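Local coordinates for protein putative O-methyltransferase (Klebsiella pneumoniae subsp. pneumoniae, PDB 3TFW) that probably transfers a methyl group from S-adenosylmethionine to a hydroxyl oxygen of a substrate not yet identified, at residues A[90-101]-A[116-127]; A[168-179]-A[186-194]. All coordinates share one frame; numbering follows the deposited sequence.

In the fold
Both contacts sit on one mixed sheet of the Rossmann-like methyltransferase fold; contact 1 forms one margin of that sheet, while contact 2 covers the loop leaving an inner strand. Contact 1 comes first along the chain and is closed before contact 2 begins: it pairs strand 90-95 with the outermost strand 117-121, the chain crossing between them through helix 98-110. Contact 2 starts at the end of strand 165-169, on the far side of strands 66-70 and 139-142, and lays the following loop on helix 185-199. Their centres are 23 Å apart and their nearest atoms about 11 Å, without touching. Contact 1 is made within one subunit, whereas contact 2 also reaches the second subunit of the dimer.

Contact 1: residues A[90-101]-A[116-127]; sequences QLLTLEADAHHA and RVTLREGPALQS
With CG anti to the backbone N (chi1 180°) and the chain extended beyond it, E121 reaches past the end of its strand to A98 and A101, while L94, whose CG lies anti to its carbonyl carbon (chi1 -48°), drops over A124 and S127. Both belong to the paired strands of a beta-alpha-beta unit of the Rossmann-like methyltransferase fold, in which strands 90-95 and 117-121 run parallel, their axes 4.7 Å apart, with helix 98-110 in the connection. Six backbone hydrogen bonds join the strands, from L91 N to R116 O through to G122 N with E95 O (2.9 Å), and CA-H...O contacts accompany them.

On one face, T93 CG2 lies between V117 CG1 and L119 CD1, and the same L119 methyl touches E95 CB; L119 CD2 reaches toward A101 O at the start of the helix. T93 OG1 hydrogen-bonds with E69 of strand 66-70 and with T72 in the loop that follows. E95 bends at chi2 and turns its carboxylate away from strand 117-121: OE1 accepts from L73 N, and OE2 offers its anti lone pair to D97 N (3.0 Å). D97 in turn caps the helix by accepting from H100 N, so the E95 bond probably helps to position this N-cap residue.

On the opposite face, leucines pack against the aliphatic part of an arginine. L92 CD1 meets R120 at CG (3.9 Å), and L94 runs alongside R120, its CD2 touching R120 CB and, at 3.8 Å, S127 CB.

At the strand ends the E121 carboxylate comes over the first helical turn, OE1 3.4 Å from A101 CB. One water bridges E121 OE2 to A96 O; a second donates to E121 OE1 (2.9 Å).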
loop_
_atom_site.group_PDB
_atom_site.type_symbol
_atom_site.label_atom_id
_atom_site.label_comp_id
_atom_site.label_asym_id
_atom_site.label_seq_id
_atom_site.Cartn_x
_atom_site.Cartn_y
_atom_site.Cartn_z
ATOM N N GLN A 90 13.771 16.255 -6.882
ATOM C CA GLN A 90 14.851 15.466 -7.458
ATOM C C GLN A 90 14.669 14.001 -7.147
ATOM O O GLN A 90 14.301 13.648 -6.029
ATOM C CB GLN A 90 16.195 15.889 -6.895
ATOM C CG GLN A 90 16.603 17.285 -7.269
ATOM C CD GLN A 90 17.804 17.748 -6.494
ATOM O OE1 GLN A 90 17.694 18.154 -5.334
ATOM N NE2 GLN A 90 18.958 17.709 -7.131
ATOM N N LEU A 91 14.967 13.166 -8.134
ATOM C CA LEU A 91 14.986 11.728 -7.946
ATOM C C LEU A 91 16.353 11.215 -8.382
ATOM O O LEU A 91 16.769 11.387 -9.542
ATOM C CB LEU A 91 13.864 11.043 -8.743
ATOM C CG LEU A 91 13.596 9.566 -8.413
ATOM C CD1 LEU A 91 12.210 9.171 -8.915
ATOM C CD2 LEU A 91 14.664 8.639 -9.003
ATOM N N LEU A 92 17.062 10.607 -7.444
ATOM C CA LEU A 92 18.360 10.009 -7.747
ATOM C C LEU A 92 18.127 8.522 -7.984
ATOM O O LEU A 92 17.553 7.846 -7.136
ATOM C CB LEU A 92 19.341 10.209 -6.581
ATOM C CG LEU A 92 20.669 9.452 -6.697
ATOM C CD1 LEU A 92 21.495 9.971 -7.874
ATOM C CD2 LEU A 92 21.487 9.520 -5.405
ATOM N N THR A 93 18.543 8.016 -9.141
ATOM C CA THR A 93 18.336 6.600 -9.429
ATOM C C THR A 93 19.660 5.941 -9.800
ATOM O O THR A 93 20.478 6.515 -10.525
ATOM C CB THR A 93 17.214 6.336 -10.481
ATOM O OG1 THR A 93 16.982 4.918 -10.610
ATOM C CG2 THR A 93 17.581 6.914 -11.845
ATOM N N LEU A 94 19.869 4.738 -9.276
ATOM C CA LEU A 94 21.149 4.049 -9.397
ATOM C C LEU A 94 21.022 2.793 -10.237
ATOM O O LEU A 94 20.149 1.956 -9.983
ATOM C CB LEU A 94 21.680 3.690 -8.002
ATOM C CG LEU A 94 21.658 4.821 -6.972
ATOM C CD1 LEU A 94 22.195 4.318 -5.599
ATOM C CD2 LEU A 94 22.462 6.017 -7.478
ATOM N N GLU A 95 21.890 2.677 -11.242
ATOM C CA GLU A 95 21.888 1.541 -12.154
ATOM C C GLU A 95 23.316 1.097 -12.437
ATOM O O GLU A 95 24.159 1.910 -12.830
ATOM C CB GLU A 95 21.173 1.895 -13.459
ATOM C CG GLU A 95 21.123 0.734 -14.492
ATOM C CD GLU A 95 20.553 -0.544 -13.912
ATOM O OE1 GLU A 95 19.418 -0.506 -13.399
ATOM O OE2 GLU A 95 21.242 -1.592 -13.969
ATOM N N ALA A 96 23.583 -0.190 -12.226
ATOM C CA ALA A 96 24.927 -0.757 -12.443
ATOM C C ALA A 96 25.197 -1.144 -13.899
ATOM O O ALA A 96 26.343 -1.080 -14.371
ATOM C CB ALA A 96 25.144 -1.958 -11.528
ATOM N N ASP A 97 24.150 -1.551 -14.614
ATOM C CA ASP A 97 24.319 -2.097 -15.956
ATOM C C ASP A 97 24.336 -0.996 -17.015
ATOM O O ASP A 97 23.402 -0.187 -17.108
ATOM C CB ASP A 97 23.253 -3.161 -16.252
ATOM C CG ASP A 97 23.515 -3.896 -17.551
ATOM O OD1 ASP A 97 24.205 -4.933 -17.512
ATOM O OD2 ASP A 97 23.078 -3.406 -18.606
ATOM N N ALA A 98 25.396 -0.977 -17.820
ATOM C CA ALA A 98 25.600 0.094 -18.800
ATOM C C ALA A 98 24.499 0.130 -19.864
ATOM O O ALA A 98 24.011 1.199 -20.231
ATOM C CB ALA A 98 26.985 -0.017 -19.442
ATOM N N HIS A 99 24.090 -1.046 -20.330
ATOM C CA HIS A 99 23.009 -1.157 -21.305
ATOM C C HIS A 99 21.652 -0.731 -20.717
ATOM O O HIS A 99 20.890 -0.035 -21.383
ATOM C CB HIS A 99 22.940 -2.571 -21.893
ATOM C CG HIS A 99 21.828 -2.764 -22.878
ATOM N ND1 HIS A 99 21.593 -1.889 -23.919
ATOM C CD2 HIS A 99 20.894 -3.739 -22.990
ATOM C CE1 HIS A 99 20.555 -2.309 -24.618
ATOM N NE2 HIS A 99 20.117 -3.432 -24.079
ATOM N N HIS A 100 21.354 -1.127 -19.481
ATOM C CA HIS A 100 20.135 -0.642 -18.826
ATOM C C HIS A 100 20.184 0.879 -18.669
ATOM O O HIS A 100 19.202 1.555 -18.935
ATOM C CB HIS A 100 19.903 -1.304 -17.461
ATOM C CG HIS A 100 19.751 -2.794 -17.514
ATOM N ND1 HIS A 100 19.251 -3.524 -16.458
ATOM C CD2 HIS A 100 20.052 -3.695 -18.481
ATOM C CE1 HIS A 100 19.239 -4.807 -16.776
ATOM N NE2 HIS A 100 19.724 -4.938 -17.996
ATOM N N ALA A 101 21.325 1.412 -18.241
ATOM C CA ALA A 101 21.444 2.866 -18.053
ATOM C C ALA A 101 21.176 3.620 -19.354
ATOM O O ALA A 101 20.484 4.633 -19.348
ATOM C CB ALA A 101 22.796 3.242 -17.483
ATOM N N ARG A 116 14.416 16.416 -13.656
ATOM C CA ARG A 116 14.177 16.067 -12.246
ATOM C C ARG A 116 14.994 14.850 -11.789
ATOM O O ARG A 116 15.334 14.712 -10.602
ATOM C CB ARG A 116 12.692 15.795 -12.027
ATOM C CG ARG A 116 11.886 17.059 -11.776
ATOM C CD ARG A 116 10.416 16.778 -11.842
ATOM N NE ARG A 116 9.943 16.787 -13.221
ATOM C CZ ARG A 116 8.717 16.446 -13.596
ATOM N NH1 ARG A 116 7.823 16.057 -12.692
ATOM N NH2 ARG A 116 8.387 16.502 -14.881
ATOM N N VAL A 117 15.302 13.976 -12.739
ATOM C CA VAL A 117 15.984 12.722 -12.440
ATOM C C VAL A 117 17.473 12.816 -12.694
ATOM O O VAL A 117 17.908 13.318 -13.737
ATOM C CB VAL A 117 15.400 11.532 -13.231
ATOM C CG1 VAL A 117 16.165 10.251 -12.910
ATOM C CG2 VAL A 117 13.905 11.368 -12.924
ATOM N N THR A 118 18.244 12.328 -11.725
ATOM C CA THR A 118 19.673 12.145 -11.897
ATOM C C THR A 118 19.972 10.645 -11.898
ATOM O O THR A 118 19.671 9.933 -10.928
ATOM C CB THR A 118 20.487 12.879 -10.801
ATOM O OG1 THR A 118 20.234 14.291 -10.879
ATOM C CG2 THR A 118 21.988 12.640 -10.983
ATOM N N LEU A 119 20.529 10.176 -13.012
ATOM C CA LEU A 119 20.859 8.770 -13.179
ATOM C C LEU A 119 22.361 8.588 -12.988
ATOM O O LEU A 119 23.165 9.124 -13.758
ATOM C CB LEU A 119 20.395 8.276 -14.562
ATOM C CG LEU A 119 20.790 6.879 -15.071
ATOM C CD1 LEU A 119 20.583 5.815 -14.020
ATOM C CD2 LEU A 119 20.013 6.522 -16.329
ATOM N N ARG A 120 22.727 7.843 -11.952
ATOM C CA ARG A 120 24.131 7.548 -11.666
ATOM C C ARG A 120 24.434 6.092 -11.964
ATOM O O ARG A 120 23.974 5.190 -11.262
ATOM C CB ARG A 120 24.493 7.899 -10.218
ATOM C CG ARG A 120 24.681 9.398 -9.990
ATOM C CD ARG A 120 25.499 9.716 -8.733
ATOM N NE ARG A 120 25.377 11.141 -8.419
ATOM C CZ ARG A 120 26.004 11.775 -7.433
ATOM N NH1 ARG A 120 26.832 11.132 -6.623
ATOM N NH2 ARG A 120 25.807 13.077 -7.265
ATOM N N GLU A 121 25.207 5.886 -13.027
ATOM C CA GLU A 121 25.582 4.565 -13.500
ATOM C C GLU A 121 26.848 4.080 -12.784
ATOM O O GLU A 121 27.824 4.817 -12.670
ATOM C CB GLU A 121 25.789 4.603 -15.017
ATOM C CG GLU A 121 26.193 3.274 -15.650
ATOM C CD GLU A 121 26.559 3.412 -17.121
ATOM O OE1 GLU A 121 26.046 4.321 -17.805
ATOM O OE2 GLU A 121 27.366 2.602 -17.598
ATOM N N GLY A 122 26.831 2.824 -12.350
ATOM C CA GLY A 122 27.934 2.235 -11.589
ATOM C C GLY A 122 27.383 1.366 -10.465
ATOM O O GLY A 122 26.172 1.355 -10.232
ATOM N N PRO A 123 28.265 0.631 -9.758
ATOM C CA PRO A 123 27.842 -0.144 -8.591
ATOM C C PRO A 123 27.053 0.733 -7.627
ATOM O O PRO A 123 27.532 1.804 -7.249
ATOM C CB PRO A 123 29.171 -0.552 -7.947
ATOM C CG PRO A 123 30.109 -0.650 -9.083
ATOM C CD PRO A 123 29.707 0.472 -10.023
ATOM N N ALA A 124 25.850 0.298 -7.262
ATOM C CA ALA A 124 24.976 1.094 -6.397
ATOM C C ALA A 124 25.667 1.488 -5.092
ATOM O O ALA A 124 25.535 2.629 -4.627
ATOM C CB ALA A 124 23.685 0.351 -6.108
ATOM N N LEU A 125 26.427 0.556 -4.517
ATOM C CA LEU A 125 27.112 0.823 -3.245
ATOM C C LEU A 125 28.184 1.891 -3.394
ATOM O O LEU A 125 28.378 2.710 -2.488
ATOM C CB LEU A 125 27.720 -0.454 -2.665
ATOM C CG LEU A 125 26.728 -1.337 -1.902
ATOM C CD1 LEU A 125 27.305 -2.741 -1.731
ATOM C CD2 LEU A 125 26.354 -0.730 -0.550
ATOM N N GLN A 126 28.869 1.888 -4.540
ATOM C CA GLN A 126 29.854 2.927 -4.828
ATOM C C GLN A 126 29.164 4.292 -4.854
ATOM O O GLN A 126 29.661 5.256 -4.270
ATOM C CB GLN A 126 30.582 2.662 -6.154
ATOM C CG GLN A 126 31.448 3.835 -6.665
ATOM C CD GLN A 126 32.410 3.430 -7.769
ATOM O OE1 GLN A 126 32.281 2.354 -8.362
ATOM N NE2 GLN A 126 33.396 4.282 -8.037
ATOM N N SER A 127 28.017 4.367 -5.521
ATOM C CA SER A 127 27.273 5.627 -5.598
ATOM C C SER A 127 26.782 6.081 -4.227
ATOM O O SER A 127 26.900 7.264 -3.894
ATOM C CB SER A 127 26.114 5.503 -6.577
ATOM O OG SER A 127 26.611 5.379 -7.894
HETATM O O HOH W 1 28.174 0.516 -16.082
HETATM O O HOH W 2 25.418 3.218 -20.419
#

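Contact 2: residues A[168-179]-A[186-194]; sequences GDNVVRDGEVVN and RVQGVRQFI
Apolar packing between V171, V177 and V190 forms the middle of this contact, where the loop after strand 165-169 of the Rossmann-like methyltransferase sheet folds onto helix 185-199. V190 CG1, anti to its backbone N (chi1 167°), points between V171 and V177: it lies 3.8 Å from V171 CB and equally far from V177 CG2, crossing each side chain at about a right angle. The same methyl presses on V171 O (3.2 Å), a buried carbonyl oxygen with no hydrogen-bond partner in the model. I194 CD1 packs on the same V177 methyl. Nearer the sheet, F193 CZ lies 4.2 Å from G168 CA, the approach to the ring being oblique. At the other end, V187 CG2 rests on E176 CB and its CG1 on E176 O.

Two arginines border this apolar patch. R173 is bent at chi2 and chi3, which folds its CD over V190 CG2 and lets NH1 bond to N170 O (3.1 Å) almost exactly in the guanidinium plane. Its NH2 lies over one face of the R186 guanidinium, 3.7 Å from R186 NH1, the two planes 64° apart. The like charges are probably eased by D184, which forms a salt bridge with R186.

Across the subunit boundary, Y18 of the second subunit packs on V177 and R191, and A22 of that subunit on I194, placing this edge of the contact at the dimer interface.

The direct hydrogen bond between the segments belongs to R191. Its chain, bent at chi3 (51°), lays one guanidinium face near N179 O, while NH1 donates to V177 O at 2.7 Å, close to the guanidinium plane.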
loop_
_atom_site.group_PDB
_atom_site.type_symbol
_atom_site.label_atom_id
_atom_site.label_comp_id
_atom_site.label_asym_id
_atom_site.label_seq_id
_atom_site.Cartn_x
_atom_site.Cartn_y
_atom_site.Cartn_z
ATOM N N GLY A 168 10.693 -1.784 -0.051
ATOM C CA GLY A 168 11.523 -2.874 -0.564
ATOM C C GLY A 168 10.704 -3.816 -1.431
ATOM O O GLY A 168 9.827 -4.515 -0.917
ATOM N N ASP A 169 10.979 -3.845 -2.735
ATOM C CA ASP A 169 10.153 -4.654 -3.664
ATOM C C ASP A 169 10.732 -6.052 -3.852
ATOM O O ASP A 169 11.933 -6.288 -3.632
ATOM C CB ASP A 169 9.982 -3.959 -5.029
ATOM C CG ASP A 169 8.618 -4.249 -5.702
ATOM O OD1 ASP A 169 7.739 -4.933 -5.125
ATOM O OD2 ASP A 169 8.419 -3.777 -6.847
ATOM N N ASN A 170 9.859 -6.989 -4.236
ATOM C CA ASN A 170 10.271 -8.333 -4.640
ATOM C C ASN A 170 10.924 -9.148 -3.526
ATOM O O ASN A 170 12.015 -9.705 -3.702
ATOM C CB ASN A 170 11.167 -8.252 -5.890
ATOM C CG ASN A 170 10.522 -7.456 -7.009
ATOM O OD1 ASN A 170 11.017 -6.400 -7.400
ATOM N ND2 ASN A 170 9.388 -7.943 -7.510
ATOM N N VAL A 171 10.244 -9.232 -2.387
ATOM C CA VAL A 171 10.797 -9.886 -1.206
ATOM C C VAL A 171 10.339 -11.334 -0.977
ATOM O O VAL A 171 10.886 -12.016 -0.119
ATOM C CB VAL A 171 10.553 -9.049 0.094
ATOM C CG1 VAL A 171 11.361 -7.758 0.049
ATOM C CG2 VAL A 171 9.057 -8.760 0.306
ATOM N N VAL A 172 9.353 -11.793 -1.738
ATOM C CA VAL A 172 8.739 -13.104 -1.492
ATOM C C VAL A 172 9.542 -14.272 -2.094
ATOM O O VAL A 172 9.585 -15.361 -1.517
ATOM C CB VAL A 172 7.262 -13.093 -1.935
ATOM C CG1 VAL A 172 6.668 -14.507 -2.032
ATOM C CG2 VAL A 172 6.455 -12.225 -0.974
ATOM N N ARG A 173 10.184 -14.032 -3.239
ATOM C CA ARG A 173 11.071 -15.021 -3.895
ATOM C C ARG A 173 10.360 -16.353 -4.168
ATOM O O ARG A 173 10.923 -17.422 -3.914
ATOM C CB ARG A 173 12.346 -15.277 -3.066
ATOM C CG ARG A 173 12.985 -14.037 -2.399
ATOM C CD ARG A 173 13.234 -12.904 -3.384
ATOM N NE ARG A 173 14.027 -13.326 -4.539
ATOM C CZ ARG A 173 14.295 -12.558 -5.597
ATOM N NH1 ARG A 173 13.844 -11.311 -5.665
ATOM N NH2 ARG A 173 15.024 -13.044 -6.592
ATOM N N ASP A 174 9.131 -16.269 -4.669
ATOM C CA ASP A 174 8.284 -17.447 -4.940
ATOM C C ASP A 174 8.114 -18.374 -3.717
ATOM O O ASP A 174 8.014 -19.606 -3.838
ATOM C CB ASP A 174 8.803 -18.210 -6.175
ATOM C CG ASP A 174 7.766 -19.152 -6.758
ATOM O OD1 ASP A 174 6.634 -18.699 -7.036
ATOM O OD2 ASP A 174 8.091 -20.348 -6.934
ATOM N N GLY A 175 8.081 -17.772 -2.529
ATOM C CA GLY A 175 7.914 -18.526 -1.295
ATOM C C GLY A 175 9.195 -18.882 -0.575
ATOM O O GLY A 175 9.156 -19.226 0.601
ATOM N N GLU A 176 10.335 -18.793 -1.268
ATOM C CA GLU A 176 11.626 -19.186 -0.698
ATOM C C GLU A 176 12.128 -18.303 0.444
ATOM O O GLU A 176 13.019 -18.707 1.201
ATOM C CB GLU A 176 12.700 -19.333 -1.792
ATOM C CG GLU A 176 12.599 -20.639 -2.582
ATOM C CD GLU A 176 12.650 -21.863 -1.677
ATOM O OE1 GLU A 176 13.731 -22.164 -1.115
ATOM O OE2 GLU A 176 11.594 -22.513 -1.516
ATOM N N VAL A 177 11.547 -17.115 0.587
ATOM C CA VAL A 177 11.884 -16.235 1.712
ATOM C C VAL A 177 11.742 -16.928 3.079
ATOM O O VAL A 177 12.413 -16.548 4.036
ATOM C CB VAL A 177 11.071 -14.911 1.668
ATOM C CG1 VAL A 177 9.597 -15.150 2.037
ATOM C CG2 VAL A 177 11.701 -13.858 2.569
ATOM N N VAL A 178 10.891 -17.952 3.163
ATOM C CA VAL A 178 10.675 -18.666 4.436
ATOM C C VAL A 178 11.753 -19.722 4.725
ATOM O O VAL A 178 11.864 -20.209 5.853
ATOM C CB VAL A 178 9.268 -19.325 4.517
ATOM C CG1 VAL A 178 8.177 -18.302 4.263
ATOM C CG2 VAL A 178 9.153 -20.486 3.539
ATOM N N ASN A 179 12.541 -20.055 3.703
ATOM C CA ASN A 179 13.568 -21.109 3.780
ATOM C C ASN A 179 14.866 -20.629 4.444
ATOM O O ASN A 179 15.647 -19.902 3.825
ATOM C CB ASN A 179 13.830 -21.667 2.373
ATOM C CG ASN A 179 14.822 -22.829 2.356
ATOM O OD1 ASN A 179 15.303 -23.287 3.393
ATOM N ND2 ASN A 179 15.136 -23.301 1.160
ATOM N N ARG A 186 20.182 -14.434 -3.018
ATOM C CA ARG A 186 19.089 -13.459 -3.114
ATOM C C ARG A 186 18.088 -13.667 -1.984
ATOM O O ARG A 186 17.608 -12.699 -1.393
ATOM C CB ARG A 186 18.392 -13.548 -4.466
ATOM C CG ARG A 186 19.320 -13.338 -5.663
ATOM C CD ARG A 186 18.592 -13.596 -6.964
ATOM N NE ARG A 186 18.242 -15.008 -7.108
ATOM C CZ ARG A 186 17.553 -15.512 -8.126
ATOM N NH1 ARG A 186 17.127 -14.723 -9.108
ATOM N NH2 ARG A 186 17.280 -16.810 -8.154
ATOM N N VAL A 187 17.796 -14.933 -1.681
ATOM C CA VAL A 187 17.007 -15.302 -0.508
ATOM C C VAL A 187 17.701 -14.930 0.802
ATOM O O VAL A 187 17.071 -14.379 1.704
ATOM C CB VAL A 187 16.631 -16.810 -0.515
ATOM C CG1 VAL A 187 15.957 -17.208 0.795
ATOM C CG2 VAL A 187 15.716 -17.110 -1.685
ATOM N N GLN A 188 18.994 -15.215 0.904
ATOM C CA GLN A 188 19.761 -14.851 2.092
ATOM C C GLN A 188 19.708 -13.331 2.337
ATOM O O GLN A 188 19.466 -12.889 3.463
ATOM C CB GLN A 188 21.213 -15.316 1.959
ATOM C CG GLN A 188 21.409 -16.836 1.994
ATOM C CD GLN A 188 22.777 -17.259 1.476
ATOM O OE1 GLN A 188 23.721 -16.459 1.443
ATOM N NE2 GLN A 188 22.889 -18.519 1.058
ATOM N N GLY A 189 19.928 -12.554 1.278
ATOM C CA GLY A 189 19.912 -11.085 1.360
ATOM C C GLY A 189 18.567 -10.520 1.791
ATOM O O GLY A 189 18.501 -9.613 2.635
ATOM N N VAL A 190 17.496 -11.044 1.203
ATOM C CA VAL A 190 16.133 -10.626 1.543
ATOM C C VAL A 190 15.784 -10.960 3.005
ATOM O O VAL A 190 15.149 -10.147 3.707
ATOM C CB VAL A 190 15.093 -11.208 0.544
ATOM C CG1 VAL A 190 13.673 -11.042 1.058
ATOM C CG2 VAL A 190 15.210 -10.514 -0.817
ATOM N N ARG A 191 16.205 -12.137 3.474
ATOM C CA ARG A 191 15.933 -12.543 4.866
ATOM C C ARG A 191 16.693 -11.684 5.865
ATOM O O ARG A 191 16.125 -11.264 6.879
ATOM C CB ARG A 191 16.231 -14.037 5.092
ATOM C CG ARG A 191 15.296 -14.962 4.342
ATOM C CD ARG A 191 15.665 -16.447 4.554
ATOM N NE ARG A 191 15.807 -16.777 5.970
ATOM C CZ ARG A 191 14.811 -17.151 6.771
ATOM N NH1 ARG A 191 13.571 -17.259 6.315
ATOM N NH2 ARG A 191 15.064 -17.413 8.044
ATOM N N GLN A 192 17.957 -11.391 5.553
ATOM C CA GLN A 192 18.781 -10.480 6.349
ATOM C C GLN A 192 18.141 -9.088 6.421
ATOM O O GLN A 192 18.106 -8.473 7.483
ATOM C CB GLN A 192 20.159 -10.316 5.716
ATOM C CG GLN A 192 21.249 -11.265 6.153
ATOM C CD GLN A 192 22.592 -10.764 5.674
ATOM O OE1 GLN A 192 22.956 -10.947 4.509
ATOM N NE2 GLN A 192 23.315 -10.078 6.553
ATOM N N PHE A 193 17.690 -8.605 5.265
ATOM C CA PHE A 193 16.973 -7.330 5.089
ATOM C C PHE A 193 15.713 -7.225 5.963
ATOM O O PHE A 193 15.552 -6.269 6.728
ATOM C CB PHE A 193 16.624 -7.212 3.601
ATOM C CG PHE A 193 15.821 -6.002 3.225
ATOM C CD1 PHE A 193 16.424 -4.754 3.111
ATOM C CD2 PHE A 193 14.472 -6.129 2.909
ATOM C CE1 PHE A 193 15.678 -3.631 2.721
ATOM C CE2 PHE A 193 13.720 -5.018 2.510
ATOM C CZ PHE A 193 14.335 -3.763 2.419
ATOM N N ILE A 194 14.827 -8.212 5.843
ATOM C CA ILE A 194 13.597 -8.256 6.636
ATOM C C ILE A 194 13.896 -8.323 8.142
ATOM O O ILE A 194 13.318 -7.574 8.936
ATOM C CB ILE A 194 12.666 -9.414 6.173
ATOM C CG1 ILE A 194 12.040 -9.061 4.821
ATOM C CG2 ILE A 194 11.567 -9.686 7.208
ATOM C CD1 ILE A 194 11.580 -10.264 4.006
#